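Local coordinates for protein GCN5-related N-acetyltransferase (Brucella abortus, PDB 7N1L) that probably transfers an acetyl group from acetyl-coenzyme A to an amino group of its substrate, as related GNAT enzymes do, at residues G104-I109 against A123-L128. Numbering follows the deposited sequence.
Sequences GQVDHI and ALIDVL
Q105 NE2, on the face of the strand turned away from the helix that V106 and I109 touch, is gripped by both carboxylate oxygens of D107 and by Q105 OE1 of the second subunit. It lies 3.2 Å from D107 OD2, which sits near the amide plane, and 3.3 Å from D107 OD1, 16° out of that plane. Both oxygens offer their syn lone pairs, so the carboxylate straddles the one nitrogen; N143 gives OD1 a second bond. The backbone turn at D107, consistent with the beta bulge of this strand in GNAT enzymes, puts V106 and I109 on one face, where the contact is wholly apolar. V106 CG2 meets L128 CD2 at 3.4 Å, tighter than usual for two methyls, as the side chains run past each other in opposite directions. I109 is stretched out (chi1 -167°), carrying CD1 to 3.8 Å from I125 CG1, the two side chains crossing at about a right angle. Strand 101-111, the loop after it and helix 120-129 belong to motif A of the GNAT fold, whose loop, in relatives, binds the pyrophosphate of coenzyme A; with parallel strand 137-144 they make a beta-alpha-beta crossover. The segment axes approach to 11.1 Å at 146°, the helix running back over the sheet. Y155 packs on V106 and I109, F91 and W137 on L128, and L154, I158 and I169 of the second subunit on I125.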
ATOM      1  N   GLY A 104       8.136  -3.292   1.913  1.00 29.45           N
ATOM      2  CA  GLY A 104       7.104  -4.273   1.594  1.00 26.56           C
ATOM      3  C   GLY A 104       5.805  -3.986   2.332  1.00 27.42           C
ATOM      4  O   GLY A 104       5.805  -3.509   3.463  1.00 31.77           O
ATOM      5  N   GLN A 105       4.679  -4.318   1.709  1.00 25.04           N
ATOM      6  CA  GLN A 105       3.385  -4.054   2.328  1.00 25.70           C
ATOM      7  C   GLN A 105       2.499  -5.273   2.138  1.00 26.89           C
ATOM      8  O   GLN A 105       2.334  -5.744   1.009  1.00 25.72           O
ATOM      9  CB  GLN A 105       2.718  -2.809   1.742  1.00 22.84           C
ATOM     10  CG  GLN A 105       1.313  -2.507   2.316  1.00 27.32           C
ATOM     11  CD  GLN A 105       0.689  -1.247   1.701  1.00 24.33           C
ATOM     12  OE1 GLN A 105       1.385  -0.271   1.487  1.00 21.04           O
ATOM     13  NE2 GLN A 105      -0.607  -1.281   1.409  1.00 23.21           N
ATOM     14  N   VAL A 106       1.993  -5.808   3.255  1.00 26.99           N
ATOM     15  CA  VAL A 106       1.104  -6.969   3.281  1.00 26.16           C
ATOM     16  C   VAL A 106      -0.277  -6.509   3.727  1.00 26.40           C
ATOM     17  O   VAL A 106      -0.437  -5.998   4.843  1.00 28.10           O
ATOM     18  CB  VAL A 106       1.613  -8.057   4.240  1.00 28.66           C
ATOM     19  CG1 VAL A 106       0.575  -9.169   4.360  1.00 25.60           C
ATOM     20  CG2 VAL A 106       2.953  -8.597   3.802  1.00 27.40           C
ATOM     21  N   ASP A 107      -1.278  -6.759   2.904  1.00 23.66           N
ATOM     22  CA  ASP A 107      -2.661  -6.487   3.261  1.00 24.92           C
ATOM     23  C   ASP A 107      -3.472  -7.755   3.454  1.00 25.59           C
ATOM     24  O   ASP A 107      -4.613  -7.676   3.911  1.00 27.10           O
ATOM     25  CB  ASP A 107      -3.335  -5.618   2.180  1.00 30.26           C
ATOM     26  CG  ASP A 107      -2.730  -4.200   2.078  1.00 30.75           C
ATOM     27  OD1 ASP A 107      -2.059  -3.744   3.007  1.00 30.66           O
ATOM     28  OD2 ASP A 107      -2.894  -3.558   1.033  1.00 37.89           O
ATOM     29  N   HIS A 108      -2.956  -8.905   3.030  1.00 27.01           N
ATOM     30  CA  HIS A 108      -3.764 -10.112   2.995  1.00 28.18           C
ATOM     31  C   HIS A 108      -2.904 -11.329   3.279  1.00 28.65           C
ATOM     32  O   HIS A 108      -1.925 -11.590   2.572  1.00 27.22           O
ATOM     33  CB  HIS A 108      -4.440 -10.270   1.628  1.00 30.04           C
ATOM     34  CG  HIS A 108      -5.162  -9.046   1.160  1.00 28.76           C
ATOM     35  ND1 HIS A 108      -6.381  -8.658   1.679  1.00 30.06           N
ATOM     36  CD2 HIS A 108      -4.829  -8.114   0.235  1.00 29.03           C
ATOM     37  CE1 HIS A 108      -6.776  -7.550   1.075  1.00 29.86           C
ATOM     38  NE2 HIS A 108      -5.850  -7.195   0.205  1.00 28.87           N
ATOM     39  N   ILE A 109      -3.329 -12.106   4.268  1.00 29.20           N
ATOM     40  CA  ILE A 109      -2.706 -13.374   4.601  1.00 26.82           C
ATOM     41  C   ILE A 109      -3.833 -14.343   4.892  1.00 30.46           C
ATOM     42  O   ILE A 109      -4.908 -13.938   5.344  1.00 29.54           O
ATOM     43  CB  ILE A 109      -1.735 -13.244   5.790  1.00 28.23           C
ATOM     44  CG1 ILE A 109      -0.869 -14.499   5.911  1.00 27.91           C
ATOM     45  CG2 ILE A 109      -2.487 -12.858   7.096  1.00 23.84           C
ATOM     46  CD1 ILE A 109       0.419 -14.259   6.663  1.00 26.14           C
ATOM     47  N   ALA A 123       5.411 -18.647   9.129  1.00 28.30           N
ATOM     48  CA  ALA A 123       6.441 -19.061   8.188  1.00 31.46           C
ATOM     49  C   ALA A 123       6.403 -18.209   6.916  1.00 30.07           C
ATOM     50  O   ALA A 123       7.451 -17.848   6.373  1.00 30.75           O
ATOM     51  CB  ALA A 123       6.304 -20.556   7.883  1.00 32.25           C
ATOM     52  N   LEU A 124       5.203 -17.844   6.450  1.00 30.63           N
ATOM     53  CA  LEU A 124       5.068 -16.993   5.274  1.00 27.43           C
ATOM     54  C   LEU A 124       5.643 -15.594   5.511  1.00 31.46           C
ATOM     55  O   LEU A 124       6.265 -15.011   4.609  1.00 28.77           O
ATOM     56  CB  LEU A 124       3.593 -16.908   4.857  1.00 29.56           C
ATOM     57  CG  LEU A 124       2.987 -18.148   4.168  1.00 34.67           C
ATOM     58  CD1 LEU A 124       1.453 -18.079   4.153  1.00 28.11           C
ATOM     59  CD2 LEU A 124       3.561 -18.334   2.731  1.00 29.39           C
ATOM     60  N   ILE A 125       5.366 -14.998   6.676  1.00 29.26           N
ATOM     61  CA  ILE A 125       5.914 -13.678   6.962  1.00 29.29           C
ATOM     62  C   ILE A 125       7.431 -13.751   7.121  1.00 31.92           C
ATOM     63  O   ILE A 125       8.155 -12.855   6.665  1.00 32.96           O
ATOM     64  CB  ILE A 125       5.238 -13.064   8.202  1.00 28.73           C
ATOM     65  CG1 ILE A 125       3.737 -12.845   7.955  1.00 26.86           C
ATOM     66  CG2 ILE A 125       5.860 -11.727   8.503  1.00 24.37           C
ATOM     67  CD1 ILE A 125       3.446 -11.833   6.848  1.00 25.31           C
ATOM     68  N   ASP A 126       7.937 -14.841   7.716  1.00 31.97           N
ATOM     69  CA  ASP A 126       9.380 -15.010   7.888  1.00 31.93           C
ATOM     70  C   ASP A 126      10.100 -15.033   6.545  1.00 33.78           C
ATOM     71  O   ASP A 126      11.152 -14.408   6.388  1.00 36.16           O
ATOM     72  CB  ASP A 126       9.701 -16.305   8.652  1.00 28.94           C
ATOM     73  CG  ASP A 126       9.502 -16.187  10.159  1.00 32.30           C
ATOM     74  OD1 ASP A 126       9.282 -15.082  10.665  1.00 35.73           O
ATOM     75  OD2 ASP A 126       9.628 -17.209  10.859  1.00 38.00           O
ATOM     76  N   VAL A 127       9.573 -15.796   5.579  1.00 32.06           N
ATOM     77  CA  VAL A 127      10.170 -15.839   4.245  1.00 30.93           C
ATOM     78  C   VAL A 127      10.133 -14.462   3.598  1.00 33.97           C
ATOM     79  O   VAL A 127      11.110 -14.016   2.982  1.00 35.88           O
ATOM     80  CB  VAL A 127       9.458 -16.885   3.370  1.00 31.69           C
ATOM     81  CG1 VAL A 127       9.857 -16.698   1.892  1.00 30.91           C
ATOM     82  CG2 VAL A 127       9.778 -18.306   3.842  1.00 28.00           C
ATOM     83  N   LEU A 128       9.013 -13.762   3.743  1.00 30.02           N
ATOM     84  CA  LEU A 128       8.907 -12.419   3.207  1.00 31.33           C
ATOM     85  C   LEU A 128       9.918 -11.476   3.844  1.00 34.96           C
ATOM     86  O   LEU A 128      10.558 -10.673   3.150  1.00 32.45           O
ATOM     87  CB  LEU A 128       7.496 -11.903   3.432  1.00 29.87           C
ATOM     88  CG  LEU A 128       7.113 -10.695   2.607  1.00 32.03           C
ATOM     89  CD1 LEU A 128       7.395 -10.871   1.069  1.00 31.74           C
ATOM     90  CD2 LEU A 128       5.666 -10.405   2.912  1.00 29.40           C
TER